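Local coordinates for mandelate racemase/muconate lactonizing enzyme family protein (Sulfitobacter sp. NAS-14.1, PDB 3T4W) that probably catalyses a lyase reaction of the enolase superfamily, beginning with removal of a proton beside a substrate carboxylate, at residues P134-I139 against N343-A348; R146-T151 against I353-C358; A299-P304 against Q328-L333. One frame throughout, in Å; residues are numbered along the deposited sequence.

All three contacts are buried, but they lie at different depths: the centre of contact 1 is about 16 Å from the centre of the chain, against about 11 Å for contact 2 and about 9 Å for contact 3. Contacts 2 and 3 belong to the same sheet, through its parallel strands, joined where L354 N meets I329 O, and their bonds are mainly between backbones. Contact 1 instead rests on one imidazole, by which helix 337-349 holds the loop 134-139. That helix is followed in the chain by strand 356-358, and its A347 packs on V147, I353 and C356, so contact 1 backs onto contact 2. Contact 1 lies beside the second subunit, whereas contacts 2 and 3 both touch the third.

Contact 1. Residues P134-I139 against N343-A348; sequences PVYALI and NIHLAA
H345 ND1 accepts the backbone N-H of Y136 at 3.1 Å, noticeably bent (144° at the hydrogen), with the donor tilted somewhat from the imidazole plane. The ring projects from helix 337-349 into the first turn of the 134-139 loop, where its edge meets P134 CB at 3.8 Å from CE1 and V135 CG2 sits over one face. V135 CB comes within 3.4 Å of ND1. The tyrosine ring of Y136 lies beside the imidazole, rim to rim rather than stacked, with centroids 5.4 Å apart and planes at 23°. Its CG stands between the backbone N and the carbonyl carbon (chi1 61°), which turns the ring back alongside its own N-H and therefore alongside ND1. I139 CD1 lies 3.6 Å from the carbonyl oxygen of H345. Nearly one turn further along the helix, A348 CB rests 4.0 Å from Y136 CB. Both polar ends reach the same loop, after strand 378-380: Y136 OH bonds to P382 O and H345 NE2 to L387 O. Since ND1 takes a hydrogen and NE2 meets a carbonyl, H345 is probably neutral with its proton on NE2, linking two loops to the helix through opposite roles of its nitrogens.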
loop_
_atom_site.group_PDB
_atom_site.type_symbol
_atom_site.label_atom_id
_atom_site.label_comp_id
_atom_site.label_asym_id
_atom_site.label_seq_id
_atom_site.Cartn_x
_atom_site.Cartn_y
_atom_site.Cartn_z
ATOM N N PRO A 134 16.639 -25.946 35.704
ATOM C CA PRO A 134 16.545 -26.250 34.276
ATOM C C PRO A 134 16.558 -24.943 33.496
ATOM O O PRO A 134 16.155 -23.913 34.042
ATOM C CB PRO A 134 15.173 -26.923 34.148
ATOM C CG PRO A 134 14.804 -27.336 35.542
ATOM C CD PRO A 134 15.404 -26.293 36.425
ATOM N N VAL A 135 17.011 -24.979 32.244
ATOM C CA VAL A 135 17.118 -23.771 31.433
ATOM C C VAL A 135 15.799 -23.003 31.309
ATOM O O VAL A 135 15.774 -21.777 31.425
ATOM C CB VAL A 135 17.694 -24.077 30.032
ATOM C CG1 VAL A 135 17.561 -22.873 29.108
ATOM C CG2 VAL A 135 19.139 -24.491 30.156
ATOM N N TYR A 136 14.701 -23.714 31.082
ATOM C CA TYR A 136 13.426 -23.037 30.882
ATOM C C TYR A 136 13.047 -22.205 32.096
ATOM O O TYR A 136 12.374 -21.189 31.965
ATOM C CB TYR A 136 12.308 -24.013 30.507
ATOM C CG TYR A 136 12.000 -25.071 31.541
ATOM C CD1 TYR A 136 11.274 -24.768 32.686
ATOM C CD2 TYR A 136 12.413 -26.381 31.356
ATOM C CE1 TYR A 136 10.993 -25.737 33.625
ATOM C CE2 TYR A 136 12.128 -27.355 32.287
ATOM C CZ TYR A 136 11.425 -27.027 33.417
ATOM O OH TYR A 136 11.146 -28.005 34.332
ATOM N N ALA A 137 13.509 -22.617 33.271
ATOM C CA ALA A 137 13.205 -21.890 34.496
ATOM C C ALA A 137 13.897 -20.529 34.531
ATOM O O ALA A 137 13.505 -19.638 35.288
ATOM C CB ALA A 137 13.589 -22.720 35.716
ATOM N N LEU A 138 14.925 -20.371 33.710
ATOM C CA LEU A 138 15.706 -19.140 33.704
ATOM C C LEU A 138 15.206 -18.199 32.620
ATOM O O LEU A 138 15.563 -17.025 32.593
ATOM C CB LEU A 138 17.195 -19.455 33.504
ATOM C CG LEU A 138 17.789 -20.440 34.526
ATOM C CD1 LEU A 138 19.218 -20.838 34.170
ATOM C CD2 LEU A 138 17.733 -19.865 35.935
ATOM N N ILE A 139 14.359 -18.723 31.741
ATOM C CA ILE A 139 13.864 -17.963 30.604
ATOM C C ILE A 139 12.324 -17.848 30.564
ATOM O O ILE A 139 11.699 -17.998 29.516
ATOM C CB ILE A 139 14.417 -18.538 29.273
ATOM C CG1 ILE A 139 13.972 -19.988 29.065
ATOM C CG2 ILE A 139 15.946 -18.480 29.248
ATOM C CD1 ILE A 139 14.532 -20.613 27.787
ATOM N N ASN A 343 16.034 -26.952 21.997
ATOM C CA ASN A 343 14.713 -26.791 21.391
ATOM C C ASN A 343 13.609 -26.929 22.427
ATOM O O ASN A 343 12.639 -26.164 22.444
ATOM C CB ASN A 343 14.489 -27.833 20.297
ATOM C CG ASN A 343 15.279 -27.544 19.045
ATOM O OD1 ASN A 343 15.819 -26.448 18.873
ATOM N ND2 ASN A 343 15.353 -28.528 18.155
ATOM N N ILE A 344 13.781 -27.914 23.296
ATOM C CA ILE A 344 12.768 -28.272 24.268
ATOM C C ILE A 344 12.709 -27.298 25.445
ATOM O O ILE A 344 11.632 -27.029 25.984
ATOM C CB ILE A 344 12.951 -29.738 24.703
ATOM C CG1 ILE A 344 12.511 -30.637 23.546
ATOM C CG2 ILE A 344 12.164 -30.052 25.968
ATOM C CD1 ILE A 344 12.274 -32.030 23.924
ATOM N N HIS A 345 13.853 -26.744 25.823
ATOM C CA HIS A 345 13.873 -25.711 26.854
ATOM C C HIS A 345 13.295 -24.393 26.334
ATOM O O HIS A 345 12.728 -23.612 27.097
ATOM C CB HIS A 345 15.281 -25.523 27.426
ATOM C CG HIS A 345 15.647 -26.556 28.447
ATOM N ND1 HIS A 345 15.308 -26.438 29.778
ATOM C CD2 HIS A 345 16.295 -27.741 28.325
ATOM C CE1 HIS A 345 15.741 -27.501 30.435
ATOM N NE2 HIS A 345 16.345 -28.305 29.577
ATOM N N LEU A 346 13.439 -24.147 25.036
ATOM C CA LEU A 346 12.725 -23.041 24.413
ATOM C C LEU A 346 11.227 -23.352 24.443
ATOM O O LEU A 346 10.430 -22.575 24.963
ATOM C CB LEU A 346 13.197 -22.825 22.972
ATOM C CG LEU A 346 12.517 -21.702 22.179
ATOM C CD1 LEU A 346 12.736 -20.343 22.840
ATOM C CD2 LEU A 346 13.008 -21.674 20.733
ATOM N N ALA A 347 10.865 -24.509 23.899
ATOM C CA ALA A 347 9.473 -24.932 23.828
ATOM C C ALA A 347 8.741 -24.795 25.164
ATOM O O ALA A 347 7.652 -24.229 25.223
ATOM C CB ALA A 347 9.377 -26.362 23.313
ATOM N N ALA A 348 9.336 -25.318 26.232
ATOM C CA ALA A 348 8.673 -25.334 27.530
ATOM C C ALA A 348 8.424 -23.929 28.058
ATOM O O ALA A 348 7.572 -23.731 28.926
ATOM C CB ALA A 348 9.490 -26.136 28.537
#

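Contact 2. Residues R146-T151 against I353-C358; sequences RVRGYT and ILMCEC
The flat ring of Y150 lies against the backbone of E357, whose CA sits 3.7 Å from the ring centroid and 28° off its normal, a CH-pi contact over the face. Nearer the ring's CD1, M355 SD approaches obliquely at 3.6 Å, a Met-aromatic contact, so the tyrosine fills the hollow between the methionine chain and the glutamate. The M355 side chain starts off over its own backbone (chi1 50°) and runs on extended to the sulfur, which is thereby set beside the Y150 ring; the position of its methyl, modelled against the R148 guanidinium, is doubtful.

The other face of the sheet is built of smaller bumps. V147 CG1 nestles against C356 SG at 3.8 Å, with I353 CG1 as a more distant neighbour and A347 of helix 337-349 completing the packing. G149 offers no side chain here, and C358 SG lies 4.2 Å from its CA.

Between these two faces the backbones pair in parallel: C356 N bonds to R148 O at 2.9 Å, and Y150 N to C356 O at 3.0 Å. The polar ends turn to other parts of the barrel: Y150 OH and E357 OE2 to K187, R148 NH2 to D226, while E357 OE1 accepts the backbone N-H of L333. Strands 146-152 and 356-358 are the first and last parallel strands of the barrel, and their pairing closes the (beta/alpha)7beta barrel characteristic of the enolase superfamily.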
loop_
_atom_site.group_PDB
_atom_site.type_symbol
_atom_site.label_atom_id
_atom_site.label_comp_id
_atom_site.label_asym_id
_atom_site.label_seq_id
_atom_site.Cartn_x
_atom_site.Cartn_y
_atom_site.Cartn_z
ATOM N N ARG A 146 4.294 -30.210 29.189
ATOM C CA ARG A 146 4.684 -31.131 28.132
ATOM C C ARG A 146 4.732 -30.401 26.801
ATOM O O ARG A 146 4.136 -29.334 26.639
ATOM C CB ARG A 146 3.694 -32.288 28.038
ATOM C CG ARG A 146 3.798 -33.275 29.165
ATOM C CD ARG A 146 2.469 -33.985 29.400
ATOM N NE ARG A 146 2.237 -35.082 28.467
ATOM C CZ ARG A 146 1.402 -35.024 27.435
ATOM N NH1 ARG A 146 1.253 -36.080 26.642
ATOM N NH2 ARG A 146 0.716 -33.911 27.196
ATOM N N VAL A 147 5.436 -30.985 25.845
ATOM C CA VAL A 147 5.544 -30.391 24.527
ATOM C C VAL A 147 5.181 -31.411 23.453
ATOM O O VAL A 147 5.661 -32.549 23.461
ATOM C CB VAL A 147 6.954 -29.828 24.275
ATOM C CG1 VAL A 147 7.104 -29.376 22.818
ATOM C CG2 VAL A 147 7.238 -28.686 25.238
ATOM N N ARG A 148 4.304 -30.991 22.551
ATOM C CA ARG A 148 3.882 -31.800 21.425
ATOM C C ARG A 148 5.079 -32.068 20.526
ATOM O O ARG A 148 5.862 -31.164 20.226
ATOM C CB ARG A 148 2.794 -31.057 20.650
ATOM C CG ARG A 148 1.924 -31.925 19.773
ATOM C CD ARG A 148 0.886 -31.067 19.060
ATOM N NE ARG A 148 0.315 -31.762 17.914
ATOM C CZ ARG A 148 -0.481 -31.204 17.007
ATOM N NH1 ARG A 148 -0.805 -29.921 17.096
ATOM N NH2 ARG A 148 -0.939 -31.934 16.000
ATOM N N GLY A 149 5.232 -33.318 20.109
ATOM C CA GLY A 149 6.325 -33.682 19.237
ATOM C C GLY A 149 5.845 -34.130 17.875
ATOM O O GLY A 149 4.676 -34.465 17.690
ATOM N N TYR A 150 6.750 -34.121 16.908
ATOM C CA TYR A 150 6.469 -34.757 15.634
ATOM C C TYR A 150 7.720 -35.400 15.075
ATOM O O TYR A 150 8.836 -35.046 15.461
ATOM C CB TYR A 150 5.868 -33.768 14.634
ATOM C CG TYR A 150 6.836 -32.797 13.989
ATOM C CD1 TYR A 150 7.147 -31.589 14.597
ATOM C CD2 TYR A 150 7.401 -33.070 12.753
ATOM C CE1 TYR A 150 8.014 -30.685 14.001
ATOM C CE2 TYR A 150 8.262 -32.175 12.147
ATOM C CZ TYR A 150 8.566 -30.983 12.774
ATOM O OH TYR A 150 9.427 -30.092 12.175
ATOM N N THR A 151 7.524 -36.354 14.176
ATOM C CA THR A 151 8.637 -37.009 13.505
ATOM C C THR A 151 8.435 -37.044 11.994
ATOM O O THR A 151 7.340 -36.803 11.484
ATOM C CB THR A 151 8.834 -38.452 14.018
ATOM O OG1 THR A 151 9.962 -39.047 13.370
ATOM C CG2 THR A 151 7.605 -39.293 13.736
ATOM N N ILE A 353 4.036 -22.079 21.413
ATOM C CA ILE A 353 4.712 -23.233 20.840
ATOM C C ILE A 353 3.717 -24.084 20.063
ATOM O O ILE A 353 2.598 -24.325 20.527
ATOM C CB ILE A 353 5.332 -24.111 21.937
ATOM C CG1 ILE A 353 5.935 -25.381 21.332
ATOM C CG2 ILE A 353 4.288 -24.457 22.982
ATOM C CD1 ILE A 353 7.294 -25.172 20.700
ATOM N N LEU A 354 4.120 -24.535 18.881
ATOM C CA LEU A 354 3.295 -25.458 18.107
ATOM C C LEU A 354 3.693 -26.907 18.385
ATOM O O LEU A 354 2.907 -27.690 18.917
ATOM C CB LEU A 354 3.405 -25.160 16.612
ATOM C CG LEU A 354 2.714 -26.158 15.678
ATOM C CD1 LEU A 354 1.323 -26.477 16.173
ATOM C CD2 LEU A 354 2.666 -25.625 14.250
ATOM N N MET A 355 4.917 -27.257 18.014
ATOM C CA MET A 355 5.426 -28.605 18.230
ATOM C C MET A 355 6.926 -28.642 17.981
ATOM O O MET A 355 7.480 -27.749 17.343
ATOM C CB MET A 355 4.711 -29.609 17.321
ATOM C CG MET A 355 4.658 -29.196 15.854
ATOM S SD MET A 355 3.798 -30.400 14.814
ATOM C CE MET A 355 2.275 -30.591 15.730
ATOM N N CYS A 356 7.574 -29.680 18.488
ATOM C CA CYS A 356 9.009 -29.845 18.331
ATOM C C CYS A 356 9.333 -31.005 17.399
ATOM O O CYS A 356 8.818 -32.117 17.571
ATOM C CB CYS A 356 9.657 -30.088 19.693
ATOM S SG CYS A 356 10.101 -28.587 20.576
ATOM N N GLU A 357 10.185 -30.744 16.413
ATOM C CA GLU A 357 10.687 -31.802 15.543
ATOM C C GLU A 357 11.452 -32.822 16.379
ATOM O O GLU A 357 12.233 -32.460 17.259
ATOM C CB GLU A 357 11.576 -31.227 14.429
ATOM C CG GLU A 357 11.920 -32.235 13.333
ATOM C CD GLU A 357 12.181 -31.578 11.979
ATOM O OE1 GLU A 357 12.698 -30.443 11.945
ATOM O OE2 GLU A 357 11.865 -32.196 10.942
ATOM N N CYS A 358 11.214 -34.100 16.113
ATOM C CA CYS A 358 11.879 -35.159 16.859
ATOM C C CYS A 358 12.503 -36.199 15.935
ATOM O O CYS A 358 11.995 -36.472 14.844
ATOM C CB CYS A 358 10.909 -35.839 17.821
ATOM S SG CYS A 358 10.375 -34.811 19.193
#

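Contact 3. Residues A299-P304 against Q328-L333; sequences AAILQP and QIAPHL
Segments 299-304 and 328-333 run side by side in parallel, I301 paired with Q328 and L302 with I329, and their backbones bond at three points. L302 lends both of its polar atoms: its N-H reaches Q328 O at 2.9 Å, while its carbonyl takes the A330 N-H at 2.7 Å, both bonds nearly straight. Beyond the strands proper, H332 N bonds to P304 O at 2.9 Å, but from 41° out of the carbonyl plane.

On the face toward helix 312-323, I329 spans two neighbours with its two branches: CD1 touches L302 CB at 3.9 Å, and CG2 meets P304 CD at 3.8 Å, the side chains of P304 and I329 crossing at about a right angle. CG2 lies anti to the backbone N (chi1 -50° for CG1), which directs it at the proline ring. Replacing I329 with an alanine is likely to open a gap between L302, P304 and helix residues A319 and A322. The opposite face has a looser meeting of I301 CG2 with A330 CB.

Helix 312-323 lies in the crossover between these strands, making a beta-alpha-beta unit of the barrel. P304, having no N-H, cannot give A330 O the next ladder bond; Q303 CA lies 3.3 Å from that oxygen in a CA-H...O contact. The pairing thus passes over one rung and resumes at H332.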
loop_
_atom_site.group_PDB
_atom_site.type_symbol
_atom_site.label_atom_id
_atom_site.label_comp_id
_atom_site.label_asym_id
_atom_site.label_seq_id
_atom_site.Cartn_x
_atom_site.Cartn_y
_atom_site.Cartn_z
ATOM N N ALA A 299 5.140 -16.193 6.320
ATOM C CA ALA A 299 4.996 -17.459 7.023
ATOM C C ALA A 299 4.253 -17.281 8.334
ATOM O O ALA A 299 4.449 -16.297 9.040
ATOM C CB ALA A 299 6.365 -18.085 7.260
ATOM N N ALA A 300 3.393 -18.239 8.654
ATOM C CA ALA A 300 2.603 -18.169 9.878
ATOM C C ALA A 300 3.174 -19.089 10.952
ATOM O O ALA A 300 2.735 -19.061 12.095
ATOM C CB ALA A 300 1.155 -18.530 9.596
ATOM N N ILE A 301 4.143 -19.912 10.569
ATOM C CA ILE A 301 4.780 -20.824 11.504
ATOM C C ILE A 301 6.296 -20.730 11.359
ATOM O O ILE A 301 6.832 -20.929 10.271
ATOM C CB ILE A 301 4.304 -22.280 11.276
ATOM C CG1 ILE A 301 2.796 -22.390 11.534
ATOM C CG2 ILE A 301 5.084 -23.250 12.159
ATOM C CD1 ILE A 301 2.205 -23.760 11.243
ATOM N N LEU A 302 6.988 -20.408 12.449
ATOM C CA LEU A 302 8.432 -20.219 12.384
ATOM C C LEU A 302 9.172 -21.454 12.861
ATOM O O LEU A 302 8.766 -22.097 13.825
ATOM C CB LEU A 302 8.874 -18.995 13.188
ATOM C CG LEU A 302 8.239 -17.649 12.820
ATOM C CD1 LEU A 302 8.907 -16.515 13.598
ATOM C CD2 LEU A 302 8.306 -17.392 11.322
ATOM N N GLN A 303 10.264 -21.781 12.178
ATOM C CA GLN A 303 11.018 -22.984 12.478
ATOM C C GLN A 303 12.504 -22.696 12.604
ATOM O O GLN A 303 13.290 -23.110 11.749
ATOM C CB GLN A 303 10.807 -24.013 11.372
ATOM C CG GLN A 303 9.366 -24.380 11.135
ATOM C CD GLN A 303 9.193 -25.249 9.901
ATOM O OE1 GLN A 303 9.754 -24.959 8.840
ATOM N NE2 GLN A 303 8.405 -26.315 10.030
ATOM N N PRO A 304 12.904 -22.008 13.682
ATOM C CA PRO A 304 14.326 -21.699 13.861
ATOM C C PRO A 304 15.119 -22.952 14.214
ATOM O O PRO A 304 14.626 -23.810 14.950
ATOM C CB PRO A 304 14.339 -20.752 15.074
ATOM C CG PRO A 304 12.906 -20.654 15.568
ATOM C CD PRO A 304 12.125 -21.745 14.900
ATOM N N GLN A 328 3.242 -19.036 15.635
ATOM C CA GLN A 328 3.799 -20.043 16.526
ATOM C C GLN A 328 5.187 -20.537 16.131
ATOM O O GLN A 328 5.624 -20.356 15.001
ATOM C CB GLN A 328 2.837 -21.220 16.624
ATOM C CG GLN A 328 1.555 -20.865 17.323
ATOM C CD GLN A 328 0.817 -22.086 17.806
ATOM O OE1 GLN A 328 0.388 -22.919 17.005
ATOM N NE2 GLN A 328 0.657 -22.201 19.124
ATOM N N ILE A 329 5.873 -21.164 17.080
ATOM C CA ILE A 329 7.228 -21.645 16.870
ATOM C C ILE A 329 7.251 -23.166 16.855
ATOM O O ILE A 329 6.697 -23.805 17.750
ATOM C CB ILE A 329 8.168 -21.175 18.002
ATOM C CG1 ILE A 329 8.024 -19.669 18.241
ATOM C CG2 ILE A 329 9.609 -21.541 17.687
ATOM C CD1 ILE A 329 8.308 -18.840 17.003
ATOM N N ALA A 330 7.892 -23.740 15.840
ATOM C CA ALA A 330 8.118 -25.178 15.770
ATOM C C ALA A 330 9.595 -25.404 15.515
ATOM O O ALA A 330 10.024 -25.446 14.361
ATOM C CB ALA A 330 7.283 -25.800 14.657
ATOM N N PRO A 331 10.384 -25.529 16.595
ATOM C CA PRO A 331 11.846 -25.676 16.533
ATOM C C PRO A 331 12.305 -26.749 15.548
ATOM O O PRO A 331 11.806 -27.871 15.575
ATOM C CB PRO A 331 12.218 -26.069 17.963
ATOM C CG PRO A 331 11.165 -25.431 18.796
ATOM C CD PRO A 331 9.896 -25.485 17.985
ATOM N N HIS A 332 13.250 -26.394 14.686
ATOM C CA HIS A 332 13.786 -27.328 13.709
ATOM C C HIS A 332 14.731 -28.321 14.369
ATOM O O HIS A 332 15.420 -28.000 15.339
ATOM C CB HIS A 332 14.531 -26.561 12.621
ATOM C CG HIS A 332 15.208 -27.432 11.612
ATOM N ND1 HIS A 332 16.579 -27.561 11.542
ATOM C CD2 HIS A 332 14.706 -28.208 10.623
ATOM C CE1 HIS A 332 16.893 -28.380 10.554
ATOM N NE2 HIS A 332 15.775 -28.793 9.984
ATOM N N LEU A 333 14.747 -29.538 13.853
ATOM C CA LEU A 333 15.756 -30.490 14.259
ATOM C C LEU A 333 16.133 -31.384 13.105
ATOM O O LEU A 333 15.343 -32.223 12.664
ATOM C CB LEU A 333 15.313 -31.346 15.448
ATOM C CG LEU A 333 16.465 -32.267 15.876
ATOM C CD1 LEU A 333 17.542 -31.470 16.599
ATOM C CD2 LEU A 333 15.982 -33.416 16.738
#